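Local structure of BauA (Acinetobacter baumannii, 6HCP) at residues A[113-118]-A[152-157]; A[416-421]-A[445-450]; A[455-460]-A[491-496]; A[461-466]-A[507-512]. The protein is the outer-membrane receptor for ferric preacinetobactin and, as a TonB-dependent transporter, probably carries this iron-loaded siderophore across the membrane. All blocks are in the same frame, centred on the assembly; numbering follows the deposited sequence. Where two conformers were deposited one is given.

Interaction 1 of 4, residues A[113-118]-A[152-157]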
loop_
_atom_site.group_PDB
_atom_site.type_symbol
_atom_site.label_atom_id
_atom_site.label_comp_id
_atom_site.label_asym_id
_atom_site.label_seq_id
_atom_site.Cartn_x
_atom_site.Cartn_y
_atom_site.Cartn_z
ATOM N N THR A 113 -15.755 -5.842 29.602
ATOM C CA THR A 113 -16.921 -5.693 28.759
ATOM C C THR A 113 -18.193 -5.978 29.556
ATOM O O THR A 113 -19.251 -5.441 29.254
ATOM C CB THR A 113 -16.811 -6.590 27.522
ATOM O OG1 THR A 113 -16.624 -7.954 27.929
ATOM C CG2 THR A 113 -15.672 -6.134 26.638
ATOM N N ASN A 114 -18.086 -6.884 30.528
ATOM C CA ASN A 114 -19.232 -7.292 31.341
ATOM C C ASN A 114 -19.784 -6.126 32.180
ATOM O O ASN A 114 -20.872 -6.254 32.741
ATOM C CB ASN A 114 -18.851 -8.334 32.392
ATOM C CG ASN A 114 -18.568 -9.724 31.885
ATOM O OD1 ASN A 114 -18.205 -10.579 32.690
ATOM N ND2 ASN A 114 -18.567 -9.926 30.572
ATOM N N ASP A 115 -18.985 -5.062 32.345
ATOM C CA ASP A 115 -19.212 -4.001 33.320
ATOM C C ASP A 115 -19.703 -2.706 32.667
ATOM O O ASP A 115 -19.711 -1.647 33.298
ATOM C CB ASP A 115 -17.951 -3.742 34.151
ATOM C CG ASP A 115 -17.647 -4.882 35.116
ATOM O OD1 ASP A 115 -18.539 -5.737 35.292
ATOM O OD2 ASP A 115 -16.507 -4.949 35.631
ATOM N N MET A 116 -20.100 -2.759 31.396
ATOM C CA MET A 116 -20.663 -1.559 30.771
ATOM C C MET A 116 -22.098 -1.358 31.265
ATOM O O MET A 116 -22.803 -2.335 31.513
ATOM C CB MET A 116 -20.688 -1.690 29.245
ATOM C CG MET A 116 -19.314 -1.938 28.659
ATOM S SD MET A 116 -19.441 -1.799 26.842
ATOM C CE MET A 116 -20.489 -3.188 26.456
ATOM N N SER A 117 -22.531 -0.100 31.318
ATOM C CA SER A 117 -23.904 0.204 31.618
ATOM C C SER A 117 -24.644 0.649 30.354
ATOM O O SER A 117 -24.022 1.097 29.381
ATOM C CB SER A 117 -24.008 1.211 32.725
ATOM O OG SER A 117 -23.282 2.399 32.450
ATOM N N MET A 118 -25.971 0.448 30.365
ATOM C CA MET A 118 -26.865 0.934 29.324
ATOM C C MET A 118 -27.878 1.895 29.952
ATOM O O MET A 118 -28.570 1.509 30.877
ATOM C CB MET A 118 -27.610 -0.194 28.617
ATOM C CG MET A 118 -28.490 0.328 27.462
ATOM S SD MET A 118 -29.415 -0.981 26.639
ATOM C CE MET A 118 -28.095 -1.961 25.948
ATOM N N PRO A 152 -20.048 -3.342 39.524
ATOM C CA PRO A 152 -20.567 -4.068 38.361
ATOM C C PRO A 152 -20.178 -5.538 38.385
ATOM O O PRO A 152 -19.314 -5.963 39.165
ATOM C CB PRO A 152 -19.919 -3.308 37.194
ATOM C CG PRO A 152 -18.604 -2.838 37.775
ATOM C CD PRO A 152 -18.929 -2.443 39.210
ATOM N N PRO A 153 -20.778 -6.371 37.507
ATOM C CA PRO A 153 -20.720 -7.817 37.687
ATOM C C PRO A 153 -19.327 -8.452 37.698
ATOM O O PRO A 153 -19.156 -9.452 38.383
ATOM C CB PRO A 153 -21.517 -8.345 36.483
ATOM C CG PRO A 153 -22.487 -7.261 36.169
ATOM C CD PRO A 153 -21.736 -5.981 36.467
ATOM N N ALA A 154 -18.355 -7.903 36.941
ATOM C CA ALA A 154 -17.014 -8.490 36.901
ATOM C C ALA A 154 -16.051 -7.788 37.873
ATOM O O ALA A 154 -14.890 -8.175 37.990
ATOM C CB ALA A 154 -16.447 -8.469 35.506
ATOM N N GLY A 155 -16.530 -6.769 38.584
ATOM C CA GLY A 155 -15.718 -6.070 39.600
ATOM C C GLY A 155 -14.486 -5.366 39.039
ATOM O O GLY A 155 -13.526 -5.142 39.765
ATOM N N SER A 156 -14.517 -4.940 37.762
ATOM C CA SER A 156 -13.380 -4.215 37.203
ATOM C C SER A 156 -13.428 -2.760 37.681
ATOM O O SER A 156 -14.507 -2.256 38.013
ATOM C CB SER A 156 -13.312 -4.341 35.670
ATOM O OG SER A 156 -14.389 -3.665 35.042
ATOM N N VAL A 157 -12.271 -2.085 37.714
ATOM C CA VAL A 157 -12.144 -0.789 38.386
ATOM C C VAL A 157 -11.512 0.304 37.510
ATOM O O VAL A 157 -11.340 1.434 37.970
ATOM C CB VAL A 157 -11.343 -0.944 39.699
ATOM C CG1 VAL A 157 -12.013 -1.959 40.624
ATOM C CG2 VAL A 157 -9.881 -1.316 39.456
#
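Asp115 turns its carboxylate into the bend formed by residues 152-157, where each of its oxygens has a separate task. OD1 offers its syn lone pair to Ala154 N at 2.7 Å, in a bond that is close to straight (167°). OD2 takes two donors from a single residue: Ser156 N reaches it at 2.9 Å, and the Ser156 hydroxyl donates to its anti lone pair, with a short OG to OD2 distance of 2.5 Å. The chi1 of 68° sets Ser156 OG between its own backbone N and carbonyl carbon, close enough for hydroxyl and amide to grip the same oxygen. Three bonds on two oxygens should restrict rotation of the carboxylate.

Two prolines pack against the same carboxylate. Pro152 crosses the Asp115 side chain at about a right angle, its CB 3.5 Å from Asp115 CG, while Pro153 CD comes within 3.4 Å of Asp115 OD1. Beside them Asn114 CB meets Ala154 CB at 3.9 Å, and Asn114 ND2 is hydrogen-bonded to Phe127 O. It is a good example of an aspartate tying down a type I turn, here Pro152 to Gly155.

Within the plug domain the turn follows helix 146-149 and leads into strand 159-165, whose residues pair with Ser117 of strand 117-118; Ser156 OG is also bonded by Ser112 N, and Gly155 O meets Thr489 of the barrel.

Interaction 2 of 4, residues A[416-421]-A[445-450]. With EDO (1,2-ethanediol), chain N.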
loop_
_atom_site.group_PDB
_atom_site.type_symbol
_atom_site.label_atom_id
_atom_site.label_comp_id
_atom_site.label_asym_id
_atom_site.label_seq_id
_atom_site.Cartn_x
_atom_site.Cartn_y
_atom_site.Cartn_z
ATOM N N SER A 416 -23.795 -21.844 38.468
ATOM C CA SER A 416 -23.253 -20.805 39.347
ATOM C C SER A 416 -24.219 -19.626 39.387
ATOM O O SER A 416 -25.104 -19.508 38.535
ATOM C CB SER A 416 -21.865 -20.397 38.933
ATOM O OG SER A 416 -21.869 -19.875 37.605
ATOM N N THR A 417 -24.110 -18.816 40.449
ATOM C CA THR A 417 -24.926 -17.645 40.618
ATOM C C THR A 417 -24.056 -16.523 41.186
ATOM O O THR A 417 -23.048 -16.760 41.847
ATOM C CB THR A 417 -26.148 -17.870 41.526
ATOM O OG1 THR A 417 -25.690 -17.885 42.879
ATOM C CG2 THR A 417 -26.905 -19.143 41.213
ATOM N N LEU A 418 -24.501 -15.291 40.924
ATOM C CA LEU A 418 -23.945 -14.103 41.485
ATOM C C LEU A 418 -25.095 -13.155 41.816
ATOM O O LEU A 418 -26.032 -12.967 41.027
ATOM C CB LEU A 418 -23.002 -13.447 40.475
ATOM C CG LEU A 418 -22.288 -12.182 40.967
ATOM C CD1 LEU A 418 -21.429 -12.485 42.175
ATOM C CD2 LEU A 418 -21.424 -11.593 39.843
ATOM N N SER A 419 -25.038 -12.594 43.022
ATOM C CA SER A 419 -26.044 -11.662 43.511
ATOM C C SER A 419 -25.339 -10.475 44.160
ATOM O O SER A 419 -24.405 -10.665 44.950
ATOM C CB SER A 419 -26.969 -12.329 44.501
ATOM O OG SER A 419 -27.745 -13.321 43.865
ATOM N N THR A 420 -25.789 -9.263 43.820
ATOM C CA THR A 420 -25.254 -8.046 44.427
ATOM C C THR A 420 -26.400 -7.088 44.726
ATOM O O THR A 420 -27.458 -7.110 44.078
ATOM C CB THR A 420 -24.228 -7.326 43.541
ATOM O OG1 THR A 420 -24.892 -6.799 42.389
ATOM C CG2 THR A 420 -23.096 -8.209 43.082
ATOM N N SER A 421 -26.236 -6.316 45.802
ATOM C CA SER A 421 -27.209 -5.277 46.108
ATOM C C SER A 421 -26.474 -4.109 46.769
ATOM O O SER A 421 -25.368 -4.292 47.306
ATOM C CB SER A 421 -28.292 -5.812 46.983
ATOM O OG SER A 421 -27.757 -6.070 48.267
ATOM N N GLN A 445 -22.509 -1.996 49.990
ATOM C CA GLN A 445 -22.533 -2.969 48.896
ATOM C C GLN A 445 -22.486 -4.385 49.488
ATOM O O GLN A 445 -21.637 -4.661 50.326
ATOM C CB GLN A 445 -21.314 -2.749 47.999
ATOM C CG GLN A 445 -21.208 -3.746 46.848
ATOM C CD GLN A 445 -22.130 -3.370 45.717
ATOM O OE1 GLN A 445 -22.118 -2.239 45.221
ATOM N NE2 GLN A 445 -22.942 -4.317 45.301
ATOM N N THR A 446 -23.338 -5.269 48.974
ATOM C CA THR A 446 -23.308 -6.668 49.326
ATOM C C THR A 446 -23.096 -7.524 48.071
ATOM O O THR A 446 -23.596 -7.198 47.018
ATOM C CB THR A 446 -24.583 -7.075 50.085
ATOM O OG1 THR A 446 -24.693 -6.215 51.223
ATOM C CG2 THR A 446 -24.536 -8.503 50.586
ATOM N N VAL A 447 -22.502 -8.709 48.250
ATOM C CA VAL A 447 -22.291 -9.656 47.154
ATOM C C VAL A 447 -22.294 -11.084 47.707
ATOM O O VAL A 447 -21.750 -11.354 48.789
ATOM C CB VAL A 447 -20.978 -9.359 46.416
ATOM C CG1 VAL A 447 -19.790 -9.429 47.338
ATOM C CG2 VAL A 447 -20.777 -10.275 45.225
ATOM N N LYS A 448 -22.853 -11.998 46.911
ATOM C CA LYS A 448 -22.767 -13.414 47.180
ATOM C C LYS A 448 -22.641 -14.171 45.855
ATOM O O LYS A 448 -23.463 -13.982 44.976
ATOM C CB LYS A 448 -24.018 -13.907 47.914
ATOM C CG LYS A 448 -23.948 -15.363 48.347
ATOM C CD LYS A 448 -25.124 -15.814 49.181
ATOM C CE LYS A 448 -24.966 -17.267 49.578
ATOM N NZ LYS A 448 -26.156 -17.774 50.291
ATOM N N ALA A 449 -21.717 -15.135 45.827
ATOM C CA ALA A 449 -21.559 -16.070 44.695
ATOM C C ALA A 449 -21.783 -17.502 45.184
ATOM O O ALA A 449 -21.376 -17.869 46.311
ATOM C CB ALA A 449 -20.185 -15.920 44.064
ATOM N N THR A 450 -22.311 -18.339 44.285
ATOM C CA THR A 450 -22.396 -19.775 44.523
ATOM C C THR A 450 -21.927 -20.539 43.285
ATOM O O THR A 450 -21.999 -20.034 42.162
ATOM C CB THR A 450 -23.809 -20.217 44.900
ATOM O OG1 THR A 450 -24.648 -20.127 43.741
ATOM C CG2 THR A 450 -24.386 -19.396 46.037
HETATM C C1 EDO N . -26.192 -10.488 48.119
HETATM O O1 EDO N . -27.099 -11.527 48.468
HETATM C C2 EDO N . -26.991 -9.453 47.350
HETATM O O2 EDO N . -28.168 -9.124 48.094
HETATM O O HOH W 1 -25.569 -15.821 44.535
HETATM O O HOH W 2 -25.807 -3.791 50.668
#
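Residues 416-421 and 445-450 run antiparallel, their directions 176° apart, and six N-H...O=C bonds join the hydrogen-bonded pairs Thr417-Thr450, Ser419-Lys448 and Ser421-Thr446. The side chains of these pairs share one face. There the hydroxyls of Thr417 and Thr450 meet at an OG1 to OG1 distance of 2.6 Å, both set between backbone N and carbonyl carbon (chi1 77° and 71°), the placement that brings them together. A water bonded to Thr417 OG1 at 2.6 Å also donates to Lys448 O. Further along, an ethanediol, probably from the crystallisation liquor, shares a hydrogen bond with Ser421 OG and lies with its C1 3.6 Å from Thr446 CG2.

The other face is more apolar. Leu418 and Val447 cross obliquely, CD1 to CG2 3.8 Å, and Leu418 CD1 also nears Ala449 CB at 4.1 Å. Thr420 turns its methyl, not its hydroxyl, to Val447, with CG2 to CG2 also at 3.8 Å. Val447 continues onto Met151 of the plug, which marks this as the inward face. Such a hairpin, here strands 412-431 and 436-451, is the repeating unit of the transmembrane barrel of TonB-dependent receptors.

Interaction 3 of 4, residues A[455-460]-A[491-496]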
loop_
_atom_site.group_PDB
_atom_site.type_symbol
_atom_site.label_atom_id
_atom_site.label_comp_id
_atom_site.label_asym_id
_atom_site.label_seq_id
_atom_site.Cartn_x
_atom_site.Cartn_y
_atom_site.Cartn_z
ATOM N N THR A 455 -17.347 -27.026 47.301
ATOM C CA THR A 455 -17.664 -27.677 48.588
ATOM C C THR A 455 -17.405 -26.707 49.751
ATOM O O THR A 455 -17.903 -26.924 50.860
ATOM C CB THR A 455 -16.885 -28.987 48.759
ATOM O OG1 THR A 455 -15.515 -28.701 48.473
ATOM C CG2 THR A 455 -17.399 -30.086 47.852
ATOM N N LEU A 456 -16.691 -25.611 49.481
ATOM C CA LEU A 456 -16.369 -24.624 50.517
ATOM C C LEU A 456 -17.609 -23.781 50.816
ATOM O O LEU A 456 -18.573 -23.763 50.051
ATOM C CB LEU A 456 -15.188 -23.757 50.057
ATOM C CG LEU A 456 -13.857 -24.488 49.854
ATOM C CD1 LEU A 456 -12.799 -23.541 49.310
ATOM C CD2 LEU A 456 -13.366 -25.131 51.140
ATOM N N PRO A 457 -17.664 -23.118 51.991
ATOM C CA PRO A 457 -18.855 -22.365 52.386
ATOM C C PRO A 457 -19.174 -21.249 51.374
ATOM O O PRO A 457 -18.276 -20.734 50.685
ATOM C CB PRO A 457 -18.471 -21.771 53.756
ATOM C CG PRO A 457 -17.347 -22.658 54.264
ATOM C CD PRO A 457 -16.596 -23.077 53.010
ATOM N N GLU A 458 -20.457 -20.927 51.260
ATOM C CA GLU A 458 -20.906 -19.801 50.434
ATOM C C GLU A 458 -21.716 -18.833 51.298
ATOM O O GLU A 458 -22.757 -19.216 51.853
ATOM C CB GLU A 458 -21.741 -20.318 49.264
ATOM C CG GLU A 458 -20.922 -21.176 48.311
ATOM C CD GLU A 458 -21.742 -21.980 47.328
ATOM O OE1 GLU A 458 -22.932 -22.207 47.583
ATOM O OE2 GLU A 458 -21.208 -22.287 46.262
ATOM N N ASN A 459 -21.208 -17.608 51.437
ATOM C CA ASN A 459 -21.819 -16.603 52.336
ATOM C C ASN A 459 -21.724 -15.232 51.664
ATOM O O ASN A 459 -20.673 -14.912 51.077
ATOM C CB ASN A 459 -21.116 -16.567 53.697
ATOM C CG ASN A 459 -21.255 -17.868 54.467
ATOM O OD1 ASN A 459 -20.276 -18.573 54.734
ATOM N ND2 ASN A 459 -22.478 -18.187 54.818
ATOM N N ALA A 460 -22.737 -14.402 51.896
ATOM C CA ALA A 460 -22.731 -12.977 51.482
ATOM C C ALA A 460 -21.702 -12.210 52.300
ATOM O O ALA A 460 -21.451 -12.529 53.458
ATOM C CB ALA A 460 -24.103 -12.371 51.646
ATOM N N GLY A 491 -14.614 -10.360 46.957
ATOM C CA GLY A 491 -13.487 -10.979 47.624
ATOM C C GLY A 491 -13.233 -12.398 47.134
ATOM O O GLY A 491 -14.144 -13.114 46.764
ATOM N N ASP A 492 -11.964 -12.782 47.116
ATOM C CA ASP A 492 -11.568 -14.154 46.809
ATOM C C ASP A 492 -11.833 -15.048 48.032
ATOM O O ASP A 492 -11.941 -14.561 49.187
ATOM C CB ASP A 492 -10.085 -14.205 46.457
ATOM C CG ASP A 492 -9.736 -13.530 45.138
ATOM O OD1 ASP A 492 -10.602 -13.501 44.260
ATOM O OD2 ASP A 492 -8.550 -13.216 44.956
ATOM N N GLN A 493 -11.802 -16.365 47.791
ATOM C CA GLN A 493 -11.992 -17.371 48.851
ATOM C C GLN A 493 -10.703 -18.179 49.027
ATOM O O GLN A 493 -10.095 -18.615 48.054
ATOM C CB GLN A 493 -13.161 -18.297 48.532
ATOM C CG GLN A 493 -13.385 -19.369 49.599
ATOM C CD GLN A 493 -14.726 -20.039 49.446
ATOM O OE1 GLN A 493 -15.151 -20.346 48.340
ATOM N NE2 GLN A 493 -15.433 -20.234 50.550
ATOM N N ALA A 494 -10.258 -18.299 50.282
ATOM C CA ALA A 494 -9.059 -19.038 50.623
ATOM C C ALA A 494 -9.280 -20.513 50.287
ATOM O O ALA A 494 -10.343 -21.067 50.565
ATOM C CB ALA A 494 -8.722 -18.829 52.073
ATOM N N PRO A 495 -8.307 -21.178 49.633
ATOM C CA PRO A 495 -8.439 -22.606 49.327
ATOM C C PRO A 495 -8.371 -23.508 50.578
ATOM O O PRO A 495 -7.909 -23.067 51.641
ATOM C CB PRO A 495 -7.255 -22.843 48.372
ATOM C CG PRO A 495 -6.205 -21.855 48.836
ATOM C CD PRO A 495 -6.993 -20.626 49.260
ATOM N N ALA A 496 -8.689 -24.796 50.396
ATOM C CA ALA A 496 -8.698 -25.809 51.469
ATOM C C ALA A 496 -7.291 -26.051 52.042
ATOM O O ALA A 496 -7.164 -26.554 53.165
ATOM C CB ALA A 496 -9.309 -27.090 50.948
#
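Leu456, Pro457 and Gln493 join two loops between strands of the barrel, one connecting strand 436-451 to strand 461-473 and the other connecting strand 478-489 to strand 508-520. In TonB-dependent receptors the long connections between barrel strands lie on the extracellular side, and this pair probably does as well. Neither segment forms a regular helix or strand, and a single polar side chain supplies the hydrogen bond across the gap.

That bond runs from Gln493 NE2 to Pro457 O, 2.9 Å long with an N-H...O angle of 157°. The nitrogen sits in the carbonyl plane of Pro457, on a lone pair of the oxygen, while the oxygen lies slightly off the amide plane of Gln493. Gln493 reaches so far because CG is anti to the backbone N (chi1 179°) and the chain stays extended beyond it. Both ends of its amide find further partners within the loops: NE2 also bonds Gly502 O, and OE1 receives a weak bond from Asn454 ND2. The amide is thereby engaged at both its nitrogen and its oxygen.

The remaining contact is van der Waals. The proline ring of Pro457 crosses the glutamine side chain at about a right angle, touching NE2 only with CD. Leucine does more: Leu456 runs obliquely across Gln493 and covers the flat side of its amide, and its tip turns to the backbone that follows. Alongside, Ala494 and Pro495 rest on Phe552 of strand 549-569. Leu456 CB lies 3.6 Å from Gln493 NE2 and 3.8 Å from its CD, whereas Leu456 CD1 ends 3.7 Å from Ala494 O.

Interaction 4 of 4, residues A[461-466]-A[507-512]. With EDO (1,2-ethanediol), chain Y.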
loop_
_atom_site.group_PDB
_atom_site.type_symbol
_atom_site.label_atom_id
_atom_site.label_comp_id
_atom_site.label_asym_id
_atom_site.label_seq_id
_atom_site.Cartn_x
_atom_site.Cartn_y
_atom_site.Cartn_z
ATOM N N LYS A 461 -21.083 -11.215 51.665
ATOM C CA LYS A 461 -20.158 -10.318 52.321
ATOM C C LYS A 461 -20.504 -8.889 51.887
ATOM O O LYS A 461 -21.111 -8.684 50.841
ATOM C CB LYS A 461 -18.700 -10.654 51.978
ATOM C CG LYS A 461 -18.221 -12.021 52.450
ATOM C CD LYS A 461 -18.173 -12.178 53.962
ATOM C CE LYS A 461 -18.006 -13.632 54.358
ATOM N NZ LYS A 461 -17.932 -13.798 55.821
ATOM N N SER A 462 -20.063 -7.907 52.672
ATOM C CA SER A 462 -20.474 -6.516 52.472
ATOM C C SER A 462 -19.264 -5.618 52.670
ATOM O O SER A 462 -18.307 -5.962 53.407
ATOM C CB SER A 462 -21.594 -6.109 53.423
ATOM O OG SER A 462 -22.751 -6.885 53.184
ATOM N N ALA A 463 -19.384 -4.399 52.140
ATOM C CA ALA A 463 -18.473 -3.332 52.428
ATOM C C ALA A 463 -19.198 -1.994 52.284
ATOM O O ALA A 463 -20.179 -1.886 51.546
ATOM C CB ALA A 463 -17.286 -3.402 51.505
ATOM N N THR A 464 -18.602 -0.969 52.889
ATOM C CA THR A 464 -19.111 0.394 52.815
ATOM C C THR A 464 -18.028 1.280 52.207
ATOM O O THR A 464 -16.881 1.220 52.641
ATOM C CB THR A 464 -19.506 0.927 54.202
ATOM O OG1 THR A 464 -20.404 -0.008 54.796
ATOM C CG2 THR A 464 -20.178 2.276 54.128
ATOM N N THR A 465 -18.411 2.026 51.151
ATOM C CA THR A 465 -17.491 2.772 50.343
ATOM C C THR A 465 -17.892 4.247 50.347
ATOM O O THR A 465 -18.982 4.606 49.927
ATOM C CB THR A 465 -17.397 2.171 48.931
ATOM O OG1 THR A 465 -16.338 2.849 48.269
ATOM C CG2 THR A 465 -18.675 2.251 48.128
ATOM N N PRO A 466 -16.978 5.156 50.708
ATOM C CA PRO A 466 -17.262 6.588 50.626
ATOM C C PRO A 466 -16.741 7.190 49.314
ATOM O O PRO A 466 -15.892 6.592 48.654
ATOM C CB PRO A 466 -16.469 7.139 51.812
ATOM C CG PRO A 466 -15.235 6.249 51.850
ATOM C CD PRO A 466 -15.704 4.882 51.382
ATOM N N PRO A 507 -15.782 -7.453 49.879
ATOM C CA PRO A 507 -15.429 -6.685 48.685
ATOM C C PRO A 507 -14.164 -5.872 48.948
ATOM O O PRO A 507 -14.012 -5.257 50.022
ATOM C CB PRO A 507 -16.679 -5.819 48.457
ATOM C CG PRO A 507 -17.806 -6.682 49.000
ATOM C CD PRO A 507 -17.205 -7.324 50.233
ATOM N N GLN A 508 -13.235 -5.938 47.997
ATOM C CA GLN A 508 -11.912 -5.375 48.097
ATOM C C GLN A 508 -11.891 -3.962 47.494
ATOM O O GLN A 508 -12.430 -3.734 46.396
ATOM C CB GLN A 508 -10.935 -6.295 47.364
ATOM C CG GLN A 508 -10.856 -7.687 47.983
ATOM C CD GLN A 508 -10.133 -7.611 49.304
ATOM O OE1 GLN A 508 -8.925 -7.425 49.350
ATOM N NE2 GLN A 508 -10.874 -7.842 50.387
ATOM N N LYS A 509 -11.272 -3.025 48.220
ATOM C CA LYS A 509 -11.331 -1.609 47.866
ATOM C C LYS A 509 -10.107 -1.190 47.047
ATOM O O LYS A 509 -9.001 -1.008 47.577
ATOM C CB LYS A 509 -11.456 -0.732 49.109
ATOM C CG LYS A 509 -12.749 -0.902 49.872
ATOM C CD LYS A 509 -12.755 -0.203 51.220
ATOM C CE LYS A 509 -14.131 -0.260 51.848
ATOM N NZ LYS A 509 -14.185 0.469 53.146
ATOM N N THR A 510 -10.370 -0.875 45.774
ATOM C CA THR A 510 -9.491 -0.066 44.965
ATOM C C THR A 510 -9.706 1.393 45.388
ATOM O O THR A 510 -10.840 1.787 45.620
ATOM C CB THR A 510 -9.798 -0.291 43.476
ATOM O OG1 THR A 510 -9.435 -1.630 43.117
ATOM C CG2 THR A 510 -9.091 0.702 42.582
ATOM N N LYS A 511 -8.627 2.173 45.471
ATOM C CA LYS A 511 -8.733 3.550 45.988
ATOM C C LYS A 511 -8.036 4.507 45.032
ATOM O O LYS A 511 -6.869 4.321 44.696
ATOM C CB LYS A 511 -8.089 3.673 47.372
ATOM C CG LYS A 511 -8.704 2.757 48.425
ATOM C CD LYS A 511 -8.039 2.818 49.788
ATOM C CE LYS A 511 -8.871 2.070 50.814
ATOM N NZ LYS A 511 -8.136 1.897 52.090
ATOM N N GLN A 512 -8.758 5.568 44.676
ATOM C CA GLN A 512 -8.251 6.621 43.809
ATOM C C GLN A 512 -8.221 7.959 44.553
ATOM O O GLN A 512 -9.187 8.352 45.197
ATOM C CB GLN A 512 -9.156 6.772 42.592
ATOM C CG GLN A 512 -8.795 7.967 41.728
ATOM C CD GLN A 512 -9.643 8.011 40.481
ATOM O OE1 GLN A 512 -9.378 7.295 39.513
ATOM N NE2 GLN A 512 -10.733 8.769 40.543
HETATM C C1 EDO Y . -17.277 -17.469 56.722
HETATM O O1 EDO Y . -18.303 -16.495 56.850
HETATM C C2 EDO Y . -16.773 -17.317 55.307
HETATM O O2 EDO Y . -15.682 -16.326 55.315
HETATM O O HOH W 3 -16.210 -1.565 54.447
#
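At the loop-side ends of two barrel strands, 461-473 and 508-520, Thr464 and Lys509 meet without any backbone ladder between their segments; side chains of 507-512 reach the backbone and CB atoms of 461-466. Lys509 supplies the polar link. Its chain is extended beyond CG, and NZ donates to Thr464 O at 2.8 Å, nearly along the C=O axis (164°). A water bridges the same two residues, accepting from Thr464 N at 2.9 Å and from Lys509 NZ at 3.2 Å, so that NZ addresses the backbone O and N of Thr464, the first directly and the second through water.

The apolar half of the contact belongs to Pro507. Its ring leans on the start of strand 461-473, with CB 3.9 Å from Ala463 CB and CD 3.6 Å from Ser462 C. Lys461 adds its CB, 4.0 Å from Pro507 CD, and then bends off: with chi2 at -65° its CD turns aside, and NZ ends 2.9 Å from O1 of an ethanediol, probably from the crystallisation liquor, that is also bonded to Ile504 N.

Around the barrel wall, strand 478-489 lies between these two strands in pairing order; Gln508 and Thr510 share backbone bonds with its residues, and Lys509 touches its Glu486. On the other side Lys461 and Ala463 pair with strand 436-451, whose Val447 also packs on Pro507, while Thr510 meets Val157 of the plug.

In the fold
Along the chain, interaction 1 closes before the others open, and interaction 2 before interactions 3 and 4; the first belongs to the plug, the rest to the barrel. Interaction 2 lies 14 Å from interaction 1 between centres, and Pro153 O of the plug touches Leu418 CD2 of the barrel. Interactions 2 and 4, 15 Å apart, sit on neighbouring strands, 436-451 and 461-473, joined by hydrogen bonds from Gln445 N to Ala463 O and between the hydroxyls of Thr446 and Ser462. Interaction 3 lies 13 Å beyond interaction 2, on the loops, and its segments alternate with those of interaction 4. The plug touches the barrel wall at interactions 2 and 4, as expected of a plugged barrel.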